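Local coordinates for collagen alpha1(xviii) chain (Mus musculus, PDB 1DY0), which is the endostatin domain of collagen XVIII, an angiogenesis inhibitor that binds zinc, at residues A[13-18]-A[177-182]. The protein carries 2 engineered substitutions. Residues are numbered along the deposited sequence; the frame is centred on the assembly and turned at random.
Sequences VLHLVA and CIENSF. With ZN (zinc ion), chain B.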
ATOM      1  N   VAL A  13       6.963  15.174  -0.087  1.00 19.17           N
ATOM      2  CA  VAL A  13       7.112  13.711  -0.090  1.00 14.17           C
ATOM      3  C   VAL A  13       5.747  13.076   0.153  1.00 13.33           C
ATOM      4  O   VAL A  13       4.852  13.700   0.741  1.00 12.57           O
ATOM      5  CB  VAL A  13       8.066  13.155   1.030  1.00 13.85           C
ATOM      6  CG1 VAL A  13       9.463  13.699   0.891  1.00 13.49           C
ATOM      7  CG2 VAL A  13       7.521  13.436   2.406  1.00  6.46           C
ATOM      8  N   LEU A  14       5.600  11.835  -0.305  1.00 12.20           N
ATOM      9  CA  LEU A  14       4.377  11.061  -0.128  1.00 10.49           C
ATOM     10  C   LEU A  14       4.775   9.836   0.690  1.00  6.74           C
ATOM     11  O   LEU A  14       5.724   9.145   0.343  1.00 10.25           O
ATOM     12  CB  LEU A  14       3.808  10.630  -1.490  1.00 10.14           C
ATOM     13  CG  LEU A  14       3.284  11.715  -2.437  1.00 11.51           C
ATOM     14  CD1 LEU A  14       2.780  11.081  -3.704  1.00 11.19           C
ATOM     15  CD2 LEU A  14       2.163  12.493  -1.777  1.00 10.77           C
ATOM     16  N   HIS A  15       4.079   9.583   1.789  1.00 10.89           N
ATOM     17  CA  HIS A  15       4.408   8.435   2.634  1.00 12.37           C
ATOM     18  C   HIS A  15       3.674   7.164   2.261  1.00 10.89           C
ATOM     19  O   HIS A  15       2.473   7.186   1.989  1.00 13.94           O
ATOM     20  CB  HIS A  15       4.133   8.739   4.118  1.00 10.25           C
ATOM     21  CG  HIS A  15       4.982   9.836   4.682  1.00 22.53           C
ATOM     22  ND1 HIS A  15       4.674  11.172   4.529  1.00 19.03           N
ATOM     23  CD2 HIS A  15       6.139   9.799   5.392  1.00 18.92           C
ATOM     24  CE1 HIS A  15       5.602  11.909   5.116  1.00 19.32           C
ATOM     25  NE2 HIS A  15       6.501  11.099   5.640  1.00 15.71           N
ATOM     26  N   LEU A  16       4.411   6.060   2.229  1.00 11.32           N
ATOM     27  CA  LEU A  16       3.838   4.746   1.959  1.00 12.74           C
ATOM     28  C   LEU A  16       4.036   4.006   3.274  1.00 12.98           C
ATOM     29  O   LEU A  16       5.171   3.702   3.647  1.00 15.21           O
ATOM     30  CB  LEU A  16       4.595   4.042   0.836  1.00 15.02           C
ATOM     31  CG  LEU A  16       4.005   2.715   0.358  1.00 10.70           C
ATOM     32  CD1 LEU A  16       2.545   2.900  -0.010  1.00  3.88           C
ATOM     33  CD2 LEU A  16       4.803   2.223  -0.842  1.00 11.27           C
ATOM     34  N   VAL A  17       2.944   3.735   3.983  1.00 12.41           N
ATOM     35  CA  VAL A  17       3.037   3.093   5.287  1.00  8.04           C
ATOM     36  C   VAL A  17       2.113   1.883   5.411  1.00  7.13           C
ATOM     37  O   VAL A  17       1.013   1.873   4.878  1.00  5.57           O
ATOM     38  CB  VAL A  17       2.728   4.134   6.421  1.00  7.75           C
ATOM     39  CG1 VAL A  17       3.099   3.584   7.788  1.00  2.00           C
ATOM     40  CG2 VAL A  17       3.479   5.436   6.167  1.00  4.88           C
ATOM     41  N   ALA A  18       2.565   0.876   6.144  1.00  8.21           N
ATOM     42  CA  ALA A  18       1.799  -0.347   6.335  1.00 12.39           C
ATOM     43  C   ALA A  18       0.868  -0.350   7.558  1.00 15.08           C
ATOM     44  O   ALA A  18       1.199   0.208   8.621  1.00 11.62           O
ATOM     45  CB  ALA A  18       2.758  -1.554   6.408  1.00  5.98           C
ATOM     46  N   CYS A 177      -0.688   1.882   2.886  1.00  7.31           N
ATOM     47  CA  CYS A 177      -1.481   3.105   2.816  1.00 10.31           C
ATOM     48  C   CYS A 177      -0.595   4.146   2.183  1.00  9.55           C
ATOM     49  O   CYS A 177       0.564   4.287   2.568  1.00 10.99           O
ATOM     50  CB  CYS A 177      -1.884   3.591   4.213  1.00  7.48           C
ATOM     51  SG  CYS A 177      -2.839   2.409   5.216  1.00  8.95           S
ATOM     52  N   ILE A 178      -1.149   4.875   1.221  1.00 10.05           N
ATOM     53  CA  ILE A 178      -0.423   5.909   0.498  1.00  8.33           C
ATOM     54  C   ILE A 178      -1.104   7.257   0.704  1.00 10.51           C
ATOM     55  O   ILE A 178      -2.332   7.356   0.701  1.00  9.67           O
ATOM     56  CB  ILE A 178      -0.376   5.583  -1.020  1.00  7.77           C
ATOM     57  CG1 ILE A 178       0.412   6.643  -1.782  1.00 10.06           C
ATOM     58  CG2 ILE A 178      -1.796   5.451  -1.592  1.00  9.36           C
ATOM     59  CD1 ILE A 178       1.929   6.592  -1.574  1.00 11.15           C
ATOM     60  N   GLU A 179      -0.300   8.283   0.930  1.00 12.46           N
ATOM     61  CA  GLU A 179      -0.792   9.633   1.133  1.00 11.80           C
ATOM     62  C   GLU A 179      -1.230  10.077  -0.252  1.00 12.93           C
ATOM     63  O   GLU A 179      -0.579   9.738  -1.237  1.00 15.17           O
ATOM     64  CB  GLU A 179       0.359  10.490   1.643  1.00 14.89           C
ATOM     65  CG  GLU A 179      -0.019  11.774   2.321  1.00 15.03           C
ATOM     66  CD  GLU A 179       1.123  12.326   3.150  1.00 21.33           C
ATOM     67  OE1 GLU A 179       2.238  11.754   3.119  1.00 11.33           O
ATOM     68  OE2 GLU A 179       0.896  13.330   3.857  1.00 29.44           O
ATOM     69  N   ASN A 180      -2.343  10.795  -0.347  1.00 12.28           N
ATOM     70  CA  ASN A 180      -2.847  11.205  -1.655  1.00 17.83           C
ATOM     71  C   ASN A 180      -2.258  12.493  -2.258  1.00 22.62           C
ATOM     72  O   ASN A 180      -2.343  12.720  -3.474  1.00 23.12           O
ATOM     73  CB  ASN A 180      -4.374  11.242  -1.663  1.00 28.18           C
ATOM     74  CG  ASN A 180      -4.933  12.627  -1.462  1.00 39.41           C
ATOM     75  OD1 ASN A 180      -4.953  13.136  -0.343  1.00 49.85           O
ATOM     76  ND2 ASN A 180      -5.357  13.260  -2.544  1.00 50.12           N
ATOM     77  N   SER A 181      -1.656  13.323  -1.411  1.00 26.18           N
ATOM     78  CA  SER A 181      -1.025  14.587  -1.813  1.00 27.37           C
ATOM     79  C   SER A 181      -0.086  15.004  -0.671  1.00 25.71           C
ATOM     80  O   SER A 181      -0.264  14.577   0.465  1.00 22.82           O
ATOM     81  CB  SER A 181      -2.065  15.673  -2.116  1.00 31.46           C
ATOM     82  OG  SER A 181      -3.125  15.658  -1.165  1.00 39.61           O
ATOM     83  N   PHE A 182       0.935  15.798  -0.967  1.00 25.59           N
ATOM     84  CA  PHE A 182       1.879  16.150   0.069  1.00 29.09           C
ATOM     85  C   PHE A 182       1.520  17.291   0.994  1.00 32.80           C
ATOM     86  O   PHE A 182       0.770  18.200   0.632  1.00 28.90           O
ATOM     87  CB  PHE A 182       3.307  16.329  -0.475  1.00 25.38           C
ATOM     88  CG  PHE A 182       3.573  17.651  -1.119  1.00 26.18           C
ATOM     89  CD1 PHE A 182       3.935  18.754  -0.352  1.00 35.91           C
ATOM     90  CD2 PHE A 182       3.434  17.800  -2.487  1.00 28.46           C
ATOM     91  CE1 PHE A 182       4.174  19.988  -0.941  1.00 30.46           C
ATOM     92  CE2 PHE A 182       3.668  19.025  -3.096  1.00 27.78           C
ATOM     93  CZ  PHE A 182       4.029  20.134  -2.318  1.00 29.64           C
TER
HETATM   94 ZN    ZN B 401       7.831  12.299   6.743  1.00 20.17          ZN
HETATM   95  O   HOH W   1       3.678  14.591   3.103  1.00 11.83           O
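E179 reaches across to H15 with its carboxylate, and the route is easy to trace from CB outward. E179 CB lies 3.8 Å from H15 N, facing the partner strand. CG stands anti to the backbone N (chi1 -161°) and the chain runs on extended, which lays the side chain alongside that of H15, both pointing the same way. E179 CD comes to the edge of the imidazole, in its plane and 4.0 Å from H15 ND1, with carboxylate and ring turned 36° apart. At the end, E179 OE1 takes two hydrogen bonds from one residue: its anti lone pair accepts H15 N at 3.1 Å, while its syn lone pair accepts H15 ND1 at 2.9 Å, practically in the imidazole plane. The ND1 bond and the metal bond together hold the ring in its orientation; H15 NE2 binds the zinc ion at 2.1 Å, and H7, D9 and D80 complete the site. E179 is thus a second-shell carboxylate, and its charge would probably make the imidazole a stronger ligand.

The two residues sit on adjacent antiparallel strands, 14-18 and 176-179, inside the five-stranded mixed sheet of the C-type lectin-like endostatin fold. E179 N returns a bond to H15 O, and further along V17 and C177 form a hydrogen-bonded pair, with V17 N to C177 O at 2.8 Å. C177 is tied to C37 by a disulfide. On the other face of the sheet from V17 and C177, L16 CD1 packs against I178 CD1 at 4.1 Å. Where the strand gives way to loop, L14 CD2 lies against the backbone of S181, 3.5 Å from its C, and F182 CB rests on V13 O.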